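Local coordinates for protein ATP-dependent RNA helicase HrpB (Escherichia coli, PDB 6EUD) that hydrolyses ATP to ADP and phosphate as a bacterial DEAH/RHA-type helicase that binds single-stranded RNA, at residues 142-147 and 368-373; 399-404 and 412-417; 187-192 and 212-217; 225-230 and 295-300. All coordinates share one frame; numbering follows the deposited sequence.

Interaction 1 of 4, residues 142-147 and 368-373; sequences LLDVQQ and LQWGCS
Trp370 reaches across to Asp144 and Val145 and carries the whole of its segment's part in the contact, a small interface that shows how one indole can join two helices. The polar part comes first. Asp144 OD2 lies at the rim of the indole, in its plane, 3.7 Å from Trp370 NE1, and the carboxylate is turned only 27° from the ring. That separation is long and no hydrogen bond forms, although the negative group probably feels some attraction from the N-H dipole. Asp144 CB approaches Trp370 NE1 at 4.0 Å. The apolar part is a single methyl: Val145 CG2 meets the far corner of the six-membered ring, 4.0 Å from Trp370 CH2, with the two side chains crossing at about a right angle. With CG anti to the backbone N (chi1 -175°), the indole of Trp370 is carried away from its own helix and meets Asp144 and Val145. Helix 361-370 stops here in a Schellman motif, where Gly371 takes a positive phi and its N bonds back to Leu368 O. Helix 133-145 belongs to the ATP-binding RecA-like domain, so the tryptophan packs a later helix of the chain on to that domain; Ile111 and Gln112 of helix 106-113 also touch the ring. Without the indole, as with an alanine here, Val145 CG2 would probably face a gap and Asp144 would lose its neighbouring N-H. Within 142-147, Gln147 NE2 folds back to bond Leu143 O at 3.0 Å, standing above the carbonyl plane.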
# COMPACT_ATOMS: atom_id res chain seq x y z
N LEU A 142 14.76 5.09 -16.10
CA LEU A 142 15.24 5.12 -17.48
C LEU A 142 14.50 6.13 -18.37
O LEU A 142 15.09 6.70 -19.28
CB LEU A 142 15.15 3.72 -18.07
CG LEU A 142 16.15 2.75 -17.47
CD1 LEU A 142 15.83 1.31 -17.85
CD2 LEU A 142 17.56 3.14 -17.89
N LEU A 143 13.22 6.35 -18.10
CA LEU A 143 12.48 7.37 -18.83
C LEU A 143 12.94 8.78 -18.40
O LEU A 143 12.80 9.75 -19.16
CB LEU A 143 10.98 7.20 -18.60
CG LEU A 143 10.33 6.00 -19.30
CD1 LEU A 143 8.83 5.88 -18.98
CD2 LEU A 143 10.56 6.08 -20.80
N ASP A 144 13.49 8.90 -17.19
CA ASP A 144 14.01 10.19 -16.76
C ASP A 144 15.41 10.43 -17.30
O ASP A 144 15.74 11.55 -17.68
CB ASP A 144 14.00 10.31 -15.24
CG ASP A 144 12.78 11.04 -14.74
OD1 ASP A 144 11.81 11.19 -15.51
OD2 ASP A 144 12.80 11.49 -13.58
N VAL A 145 16.22 9.37 -17.34
CA VAL A 145 17.53 9.45 -17.98
C VAL A 145 17.38 9.88 -19.45
O VAL A 145 18.21 10.62 -19.97
CB VAL A 145 18.27 8.11 -17.93
CG1 VAL A 145 19.61 8.22 -18.65
CG2 VAL A 145 18.44 7.63 -16.48
N GLN A 146 16.32 9.41 -20.09
CA GLN A 146 16.06 9.71 -21.50
C GLN A 146 15.54 11.13 -21.77
O GLN A 146 15.55 11.59 -22.91
CB GLN A 146 15.06 8.71 -22.08
CG GLN A 146 15.64 7.37 -22.42
CD GLN A 146 14.56 6.41 -22.86
OE1 GLN A 146 13.52 6.30 -22.21
NE2 GLN A 146 14.79 5.73 -23.98
N GLN A 147 15.06 11.80 -20.73
CA GLN A 147 14.58 13.17 -20.86
C GLN A 147 15.68 14.17 -20.48
O GLN A 147 15.47 15.38 -20.60
CB GLN A 147 13.32 13.38 -20.00
CG GLN A 147 12.08 12.61 -20.48
CD GLN A 147 10.87 12.78 -19.58
OE1 GLN A 147 10.11 13.74 -19.71
NE2 GLN A 147 10.69 11.85 -18.65
N LEU A 368 14.00 9.57 -3.38
CA LEU A 368 14.64 10.69 -2.68
C LEU A 368 16.11 10.84 -3.08
O LEU A 368 16.55 11.94 -3.44
CB LEU A 368 14.52 10.53 -1.16
CG LEU A 368 13.12 10.73 -0.56
CD1 LEU A 368 13.09 10.18 0.85
CD2 LEU A 368 12.72 12.20 -0.58
N GLN A 369 16.85 9.74 -3.04
CA GLN A 369 18.23 9.69 -3.51
C GLN A 369 18.32 10.06 -5.00
O GLN A 369 19.28 10.66 -5.44
CB GLN A 369 18.83 8.29 -3.28
CG GLN A 369 20.30 8.14 -3.66
CD GLN A 369 20.75 6.69 -3.68
OE1 GLN A 369 19.93 5.77 -3.68
NE2 GLN A 369 22.06 6.48 -3.71
N TRP A 370 17.29 9.71 -5.77
CA TRP A 370 17.27 10.06 -7.19
C TRP A 370 17.06 11.57 -7.35
O TRP A 370 17.42 12.14 -8.38
CB TRP A 370 16.17 9.27 -7.92
CG TRP A 370 16.15 9.49 -9.42
CD1 TRP A 370 15.14 10.05 -10.16
CD2 TRP A 370 17.20 9.16 -10.34
NE1 TRP A 370 15.50 10.08 -11.49
CE2 TRP A 370 16.75 9.54 -11.63
CE3 TRP A 370 18.46 8.58 -10.22
CZ2 TRP A 370 17.53 9.36 -12.78
CZ3 TRP A 370 19.23 8.40 -11.35
CH2 TRP A 370 18.76 8.79 -12.62
N GLY A 371 16.50 12.20 -6.33
CA GLY A 371 16.29 13.63 -6.34
C GLY A 371 14.84 13.98 -6.53
O GLY A 371 14.47 15.15 -6.64
N CYS A 372 14.00 12.96 -6.56
CA CYS A 372 12.57 13.13 -6.74
C CYS A 372 11.93 13.52 -5.40
O CYS A 372 12.07 12.81 -4.40
CB CYS A 372 11.96 11.83 -7.29
SG CYS A 372 10.24 11.90 -7.77
N SER A 373 11.24 14.66 -5.37
CA SER A 373 10.61 15.12 -4.13
C SER A 373 9.22 14.50 -3.92
O SER A 373 8.76 14.36 -2.79
CB SER A 373 10.53 16.65 -4.10
OG SER A 373 9.83 17.16 -5.22

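Interaction 2 of 4, residues 399-404 and 412-417; sequences LGALEG and QKMAAL
The flat group in play between Met414 and its partners is the peptide that follows Leu399, since no ring, amide or charged plane takes part. Met414 CE comes down on the oxygen of this peptide at a slant, lying well out of the carbonyl plane and 3.4 Å from Leu399 O. The meeting is a van der Waals touch of a methyl on a carbonyl, not a hydrogen bond. Farther back along the same thioether, Met414 SD rests against the methyl of Ala401, with 3.7 Å between Met414 SD and Ala401 CB. One long, unbranched side chain thus covers two successive parts of a turn, its sulfur on the alanine and its methyl on the carbonyl before the glycine. CG beside the backbone N (chi1 -62°) and a chain extended from there on carry SD and CE out from the helix to the turn. Leu399 also directs its CB toward helix 409-417, but its side chain makes no close contact with residues 412-417. The turn itself is a Schellman motif: Gly400 has positive phi and closes helix 386-398, and its carbonyl oxygen is bonded by Ser408 OG. Ala401 pairs through its backbone with Ser408, at the base of the short antiparallel hairpin of strands 402-403 and 406-407. Helix, hairpin and helix in this order are consistent with the winged-helix domain that follows the RecA-like domains in DEAH/RHA helicases. Beyond the contact, Met414 packs on Ala424 and Ala425 of helix 421-429, while Ala401 and Ala415 both lie on Met365 of helix 361-370.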
# COMPACT_ATOMS: atom_id res chain seq x y z
N LEU A 399 13.00 6.14 11.36
CA LEU A 399 14.38 5.70 11.18
C LEU A 399 15.37 6.86 11.16
O LEU A 399 16.58 6.65 11.10
CB LEU A 399 14.50 4.88 9.89
CG LEU A 399 13.67 3.58 9.87
CD1 LEU A 399 13.73 2.93 8.50
CD2 LEU A 399 14.12 2.60 10.99
N GLY A 400 14.85 8.09 11.19
CA GLY A 400 15.68 9.29 11.13
C GLY A 400 16.29 9.61 9.77
O GLY A 400 17.28 10.34 9.68
N ALA A 401 15.69 9.09 8.70
CA ALA A 401 16.22 9.25 7.36
C ALA A 401 15.79 10.58 6.70
O ALA A 401 16.37 11.00 5.69
CB ALA A 401 15.79 8.06 6.48
N LEU A 402 14.78 11.23 7.27
CA LEU A 402 14.19 12.39 6.62
C LEU A 402 14.52 13.68 7.34
O LEU A 402 14.52 13.73 8.56
CB LEU A 402 12.67 12.24 6.53
CG LEU A 402 12.06 11.16 5.64
CD1 LEU A 402 10.55 11.30 5.70
CD2 LEU A 402 12.56 11.28 4.22
N GLU A 403 14.79 14.71 6.56
CA GLU A 403 14.92 16.07 7.08
C GLU A 403 13.94 16.94 6.30
O GLU A 403 14.22 17.37 5.17
CB GLU A 403 16.36 16.57 6.93
CG GLU A 403 16.62 17.97 7.44
CD GLU A 403 18.03 18.46 7.12
OE1 GLU A 403 18.32 19.65 7.37
OE2 GLU A 403 18.85 17.66 6.61
N GLY A 404 12.77 17.15 6.88
CA GLY A 404 11.70 17.84 6.17
C GLY A 404 11.13 16.94 5.09
O GLY A 404 10.47 15.95 5.38
N GLN A 412 21.06 9.90 3.81
CA GLN A 412 21.89 9.81 2.62
C GLN A 412 22.82 8.60 2.71
O GLN A 412 23.06 7.90 1.74
CB GLN A 412 22.70 11.09 2.43
CG GLN A 412 21.84 12.30 2.18
CD GLN A 412 22.66 13.54 1.93
OE1 GLN A 412 23.78 13.69 2.43
NE2 GLN A 412 22.10 14.46 1.15
N LYS A 413 23.33 8.36 3.90
CA LYS A 413 24.17 7.19 4.09
C LYS A 413 23.32 5.92 3.91
O LYS A 413 23.76 4.97 3.29
CB LYS A 413 24.84 7.23 5.47
CG LYS A 413 25.79 8.43 5.61
CD LYS A 413 26.28 8.65 7.03
CE LYS A 413 26.88 10.05 7.17
NZ LYS A 413 27.14 10.47 8.57
N MET A 414 22.09 5.94 4.40
CA MET A 414 21.23 4.77 4.26
C MET A 414 20.98 4.48 2.79
O MET A 414 20.98 3.32 2.37
CB MET A 414 19.90 4.97 4.98
CG MET A 414 20.04 5.16 6.45
SD MET A 414 18.47 5.56 7.23
CE MET A 414 19.07 6.21 8.79
N ALA A 415 20.78 5.55 2.01
CA ALA A 415 20.52 5.42 0.58
C ALA A 415 21.74 4.89 -0.16
O ALA A 415 21.60 4.14 -1.12
CB ALA A 415 20.09 6.76 0.00
N ALA A 416 22.93 5.27 0.29
CA ALA A 416 24.15 4.77 -0.33
C ALA A 416 24.26 3.24 -0.18
O ALA A 416 24.65 2.56 -1.12
CB ALA A 416 25.37 5.46 0.28
N LEU A 417 23.90 2.70 0.99
CA LEU A 417 23.97 1.26 1.22
C LEU A 417 23.08 0.48 0.26
O LEU A 417 23.41 -0.64 -0.14
CB LEU A 417 23.60 0.90 2.66
CG LEU A 417 24.47 1.42 3.79
CD1 LEU A 417 23.99 0.79 5.07
CD2 LEU A 417 25.93 1.11 3.55

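Interaction 3 of 4, residues 187-192 and 212-217; sequences ERRYLP and RQESGS. With EDO (1,2-ethanediol), chain B.
Arg189 and Glu214 meet in a salt bridge, reaching toward each other from opposite directions. The strong bond runs from Arg189 NH1 to Glu214 OE2 at 2.7 Å and is fairly straight, 162° at the hydrogen. It leaves the guanidinium in its own plane yet meets the carboxylate from above, the two planes standing 67° apart, and Arg189 uses a single oxygen of Glu214; Arg189 NH2 adds a weak bond to that same OE2. A molecule of 1,2-ethanediol, probably picked up from the crystallisation solution, takes a second bond from NH1, with 3.0 Å between Arg189 NH1 and EDO O1. In the next shell, Glu187 is gripped side-on: Arg189 NE bonds Glu187 OE2, while Arg189 NH2 bonds Glu187 OE1 at 3.1 Å. With acids on two sides, the guanidinium is fixed against rotation, and its charge probably eases the mutual repulsion of the carboxylates. Extended from CG to NE, the arginine reaches from strand 186-190 to the residue just past the end of helix 199-213. That strand pairs in parallel with strand 333-337, whose Ile334 touches both Arg189 and Glu214; Glu214 also packs on Leu289 of strand 287-302.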
# COMPACT_ATOMS: atom_id res chain seq x y z
N GLU A 187 -11.15 -24.69 -25.35
CA GLU A 187 -12.47 -24.64 -24.78
C GLU A 187 -12.35 -24.36 -23.29
O GLU A 187 -11.50 -24.97 -22.63
CB GLU A 187 -13.21 -25.93 -25.05
CG GLU A 187 -14.62 -25.98 -24.52
CD GLU A 187 -15.07 -27.41 -24.32
OE1 GLU A 187 -14.58 -28.29 -25.04
OE2 GLU A 187 -15.91 -27.66 -23.43
N ARG A 188 -13.16 -23.44 -22.78
CA ARG A 188 -13.10 -23.00 -21.39
C ARG A 188 -14.28 -23.53 -20.59
O ARG A 188 -15.42 -23.26 -20.94
CB ARG A 188 -13.11 -21.46 -21.28
CG ARG A 188 -12.21 -20.71 -22.26
CD ARG A 188 -10.82 -20.59 -21.75
NE ARG A 188 -10.78 -19.84 -20.50
CZ ARG A 188 -10.54 -18.54 -20.42
NH1 ARG A 188 -10.28 -17.82 -21.52
NH2 ARG A 188 -10.54 -17.95 -19.23
N ARG A 189 -14.00 -24.27 -19.52
CA ARG A 189 -15.04 -24.85 -18.67
C ARG A 189 -14.89 -24.37 -17.22
O ARG A 189 -13.82 -23.92 -16.81
CB ARG A 189 -14.99 -26.38 -18.72
CG ARG A 189 -15.08 -26.95 -20.15
CD ARG A 189 -14.90 -28.46 -20.15
NE ARG A 189 -14.95 -29.01 -21.51
CZ ARG A 189 -14.72 -30.28 -21.81
NH1 ARG A 189 -14.42 -31.15 -20.86
NH2 ARG A 189 -14.78 -30.69 -23.07
N TYR A 190 -15.96 -24.46 -16.46
CA TYR A 190 -15.97 -23.93 -15.10
C TYR A 190 -16.61 -24.93 -14.17
O TYR A 190 -17.52 -25.65 -14.57
CB TYR A 190 -16.69 -22.59 -15.07
CG TYR A 190 -15.91 -21.55 -15.86
CD1 TYR A 190 -14.94 -20.77 -15.25
CD2 TYR A 190 -16.11 -21.40 -17.24
CE1 TYR A 190 -14.19 -19.81 -15.98
CE2 TYR A 190 -15.36 -20.43 -17.99
CZ TYR A 190 -14.41 -19.66 -17.35
OH TYR A 190 -13.65 -18.73 -18.05
N LEU A 191 -16.10 -24.99 -12.95
CA LEU A 191 -16.48 -25.97 -11.96
C LEU A 191 -16.12 -25.44 -10.59
O LEU A 191 -14.96 -25.50 -10.19
CB LEU A 191 -15.78 -27.31 -12.19
CG LEU A 191 -16.12 -28.37 -11.13
CD1 LEU A 191 -17.57 -28.90 -11.29
CD2 LEU A 191 -15.13 -29.53 -11.12
N PRO A 192 -17.11 -24.92 -9.85
CA PRO A 192 -16.80 -24.45 -8.49
C PRO A 192 -16.46 -25.63 -7.60
O PRO A 192 -16.99 -26.70 -7.85
CB PRO A 192 -18.10 -23.77 -8.04
CG PRO A 192 -19.17 -24.44 -8.84
CD PRO A 192 -18.55 -24.83 -10.16
N ARG A 212 -10.14 -38.57 -17.03
CA ARG A 212 -11.00 -39.68 -17.40
C ARG A 212 -11.79 -39.37 -18.67
O ARG A 212 -12.04 -40.25 -19.46
CB ARG A 212 -11.96 -40.02 -16.26
CG ARG A 212 -12.74 -41.33 -16.46
CD ARG A 212 -13.87 -41.48 -15.43
NE ARG A 212 -14.94 -40.51 -15.64
CZ ARG A 212 -15.92 -40.66 -16.53
NH1 ARG A 212 -15.98 -41.75 -17.30
NH2 ARG A 212 -16.85 -39.72 -16.67
N GLN A 213 -12.18 -38.12 -18.84
CA GLN A 213 -13.03 -37.78 -19.97
C GLN A 213 -12.24 -37.30 -21.17
O GLN A 213 -12.71 -37.38 -22.30
CB GLN A 213 -14.04 -36.71 -19.57
CG GLN A 213 -15.09 -37.19 -18.59
CD GLN A 213 -16.21 -36.18 -18.43
OE1 GLN A 213 -16.48 -35.38 -19.32
NE2 GLN A 213 -16.87 -36.21 -17.27
N GLU A 214 -11.04 -36.79 -20.93
CA GLU A 214 -10.32 -36.10 -21.98
C GLU A 214 -8.96 -36.73 -22.21
O GLU A 214 -8.37 -37.34 -21.33
CB GLU A 214 -10.16 -34.60 -21.67
CG GLU A 214 -11.42 -33.87 -21.22
CD GLU A 214 -12.50 -33.82 -22.27
OE1 GLU A 214 -12.19 -34.03 -23.47
OE2 GLU A 214 -13.66 -33.56 -21.89
N SER A 215 -8.49 -36.58 -23.44
CA SER A 215 -7.21 -37.12 -23.87
C SER A 215 -6.11 -36.09 -23.67
O SER A 215 -6.34 -34.89 -23.82
CB SER A 215 -7.31 -37.55 -25.33
OG SER A 215 -6.02 -37.66 -25.91
N GLY A 216 -4.91 -36.54 -23.31
CA GLY A 216 -3.74 -35.67 -23.31
C GLY A 216 -3.07 -35.45 -21.97
O GLY A 216 -3.53 -35.95 -20.95
N SER A 217 -1.96 -34.73 -21.99
CA SER A 217 -1.29 -34.36 -20.75
C SER A 217 -1.89 -33.08 -20.23
O SER A 217 -2.47 -32.29 -20.99
CB SER A 217 0.22 -34.21 -20.94
OG SER A 217 0.83 -35.48 -21.09
C1 EDO B . -14.68 -32.36 -17.22
O1 EDO B . -15.05 -31.23 -17.97
C2 EDO B . -14.81 -32.02 -15.72
O2 EDO B . -16.14 -31.58 -15.41

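Interaction 4 of 4, residues 225-230 and 295-300; sequences VGEIQR and QERVAR
Glu227 and Arg297 close a salt bridge between a helix and a strand, a clear example of an end-on, two-bond pairing of carboxylate and guanidinium. Followed outward, Glu227 leaves helix 225-236 with CB directed at the strand and CG beside the backbone N (chi1 -71°). The chain then bends at chi2, 80°, and this bend brings the carboxylate round to the arginine. Glu227 CD stands 3.5 Å from Arg297 NH1. At the tip the oxygens divide the work: Glu227 OE1 accepts from Arg297 NH1 at 2.9 Å, met on its syn side, and Glu227 OE2 accepts from Arg297 NH2 at 3.0 Å, met from above the carboxylate plane. Both bonds are fairly straight and both stay in the guanidinium plane, although the two flat groups are turned 45° from each other. Glu227 OE2 has a further partner in its own helix, a looser ion pair with Arg230 NH2 at 3.6 Å. Arg230 is folded back so that Gly226 O sits over the centre of one guanidinium face. The carboxylate probably also screens the two arginines from each other. Replacing the acid by a glutamine is likely to leave Arg297 and Arg230 without the negative charge they share. Arg297 keeps a second hold, since its NH2 also bonds Thr312 OG1 on strand 307-314. That strand runs antiparallel to strand 287-302, forming a β-hairpin probably equivalent to the one in the second RecA-like domain of DEAH/RHA helicases, while Phe199 and Asp200 of helix 199-213 border Glu227 and Arg230.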
# COMPACT_ATOMS: atom_id res chain seq x y z
N VAL A 225 3.90 -24.49 -3.27
CA VAL A 225 4.51 -25.79 -3.08
C VAL A 225 3.73 -26.71 -2.16
O VAL A 225 3.51 -27.89 -2.47
CB VAL A 225 5.93 -25.63 -2.53
CG1 VAL A 225 6.57 -27.01 -2.27
CG2 VAL A 225 6.77 -24.82 -3.51
N GLY A 226 3.28 -26.19 -1.04
CA GLY A 226 2.46 -26.99 -0.14
C GLY A 226 1.24 -27.58 -0.82
O GLY A 226 0.96 -28.76 -0.63
N GLU A 227 0.53 -26.77 -1.62
CA GLU A 227 -0.67 -27.25 -2.31
C GLU A 227 -0.29 -28.26 -3.38
O GLU A 227 -0.98 -29.27 -3.55
CB GLU A 227 -1.47 -26.11 -2.94
CG GLU A 227 -2.17 -25.21 -1.95
CD GLU A 227 -1.25 -24.16 -1.32
OE1 GLU A 227 -0.24 -23.79 -1.96
OE2 GLU A 227 -1.56 -23.71 -0.20
N ILE A 228 0.81 -28.00 -4.08
CA ILE A 228 1.34 -28.98 -5.02
C ILE A 228 1.57 -30.35 -4.36
O ILE A 228 1.19 -31.38 -4.92
CB ILE A 228 2.66 -28.50 -5.63
CG1 ILE A 228 2.40 -27.28 -6.52
CG2 ILE A 228 3.33 -29.64 -6.43
CD1 ILE A 228 3.62 -26.77 -7.25
N GLN A 229 2.16 -30.36 -3.17
CA GLN A 229 2.46 -31.63 -2.50
C GLN A 229 1.18 -32.34 -2.08
O GLN A 229 1.01 -33.55 -2.32
CB GLN A 229 3.33 -31.38 -1.28
CG GLN A 229 4.65 -30.73 -1.59
CD GLN A 229 5.50 -30.53 -0.35
OE1 GLN A 229 5.05 -30.79 0.77
NE2 GLN A 229 6.73 -30.07 -0.54
N ARG A 230 0.25 -31.60 -1.48
CA ARG A 230 -0.97 -32.20 -0.97
C ARG A 230 -1.89 -32.72 -2.07
O ARG A 230 -2.47 -33.81 -1.93
CB ARG A 230 -1.72 -31.22 -0.06
CG ARG A 230 -1.05 -31.06 1.31
CD ARG A 230 -1.84 -30.18 2.25
NE ARG A 230 -1.83 -28.79 1.81
CZ ARG A 230 -0.85 -27.94 2.07
NH1 ARG A 230 0.22 -28.33 2.75
NH2 ARG A 230 -0.93 -26.69 1.64
N GLN A 295 -6.49 -19.46 -8.10
CA GLN A 295 -6.05 -18.82 -6.87
C GLN A 295 -4.55 -18.60 -6.81
O GLN A 295 -3.78 -19.54 -6.95
CB GLN A 295 -6.52 -19.63 -5.67
CG GLN A 295 -7.99 -19.42 -5.46
CD GLN A 295 -8.55 -20.20 -4.31
OE1 GLN A 295 -7.83 -20.92 -3.62
NE2 GLN A 295 -9.86 -20.06 -4.10
N GLU A 296 -4.16 -17.34 -6.63
CA GLU A 296 -2.77 -16.91 -6.56
C GLU A 296 -2.34 -16.72 -5.12
O GLU A 296 -3.16 -16.48 -4.23
CB GLU A 296 -2.57 -15.59 -7.31
CG GLU A 296 -1.92 -15.67 -8.68
CD GLU A 296 -2.02 -14.36 -9.45
OE1 GLU A 296 -2.56 -13.38 -8.88
OE2 GLU A 296 -1.59 -14.31 -10.63
N ARG A 297 -1.03 -16.78 -4.88
CA ARG A 297 -0.48 -16.35 -3.61
C ARG A 297 0.38 -15.10 -3.80
O ARG A 297 1.42 -15.16 -4.45
CB ARG A 297 0.33 -17.49 -2.98
CG ARG A 297 0.99 -17.14 -1.67
CD ARG A 297 1.20 -18.41 -0.84
NE ARG A 297 -0.09 -19.01 -0.46
CZ ARG A 297 -0.37 -20.30 -0.58
NH1 ARG A 297 0.54 -21.14 -1.06
NH2 ARG A 297 -1.57 -20.76 -0.21
N VAL A 298 -0.06 -13.97 -3.24
CA VAL A 298 0.69 -12.71 -3.40
C VAL A 298 1.07 -12.05 -2.07
O VAL A 298 0.39 -12.19 -1.06
CB VAL A 298 -0.09 -11.66 -4.25
CG1 VAL A 298 -0.19 -12.11 -5.69
CG2 VAL A 298 -1.48 -11.41 -3.67
N ALA A 299 2.18 -11.31 -2.12
CA ALA A 299 2.66 -10.48 -1.01
C ALA A 299 1.78 -9.26 -0.85
O ALA A 299 1.52 -8.55 -1.81
CB ALA A 299 4.10 -10.07 -1.24
N ARG A 300 1.31 -9.01 0.37
CA ARG A 300 0.49 -7.84 0.61
C ARG A 300 1.01 -7.01 1.79
O ARG A 300 1.17 -7.51 2.92
CB ARG A 300 -0.96 -8.26 0.87
CG ARG A 300 -1.82 -7.14 1.40
CD ARG A 300 -3.27 -7.31 0.97
NE ARG A 300 -3.41 -7.27 -0.48
CZ ARG A 300 -4.56 -7.42 -1.12
NH1 ARG A 300 -5.68 -7.64 -0.43
NH2 ARG A 300 -4.60 -7.37 -2.45

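The four contacts form two groups. Interactions 3 and 4, with centres about 22 Å apart, both reach the mixed sheet of the second RecA-like domain, tying the loop after helix 199-213, and helix 225-236, to its strands by salt bridges at the surface. Interactions 1 and 2, whose centres are about 18 Å apart, touch through helix 361-370, where Leu368 meets Leu402 and Gln369 meets Ala415; both are packing contacts. Along the chain interaction 1 opens first, and interactions 3 and 4 follow in turn before it closes at 368-373; interaction 2 comes last. Interaction 1 thus brings helix 133-145 of the first RecA-like domain against helix 361-370, later in the chain, consistent with a compact helicase core.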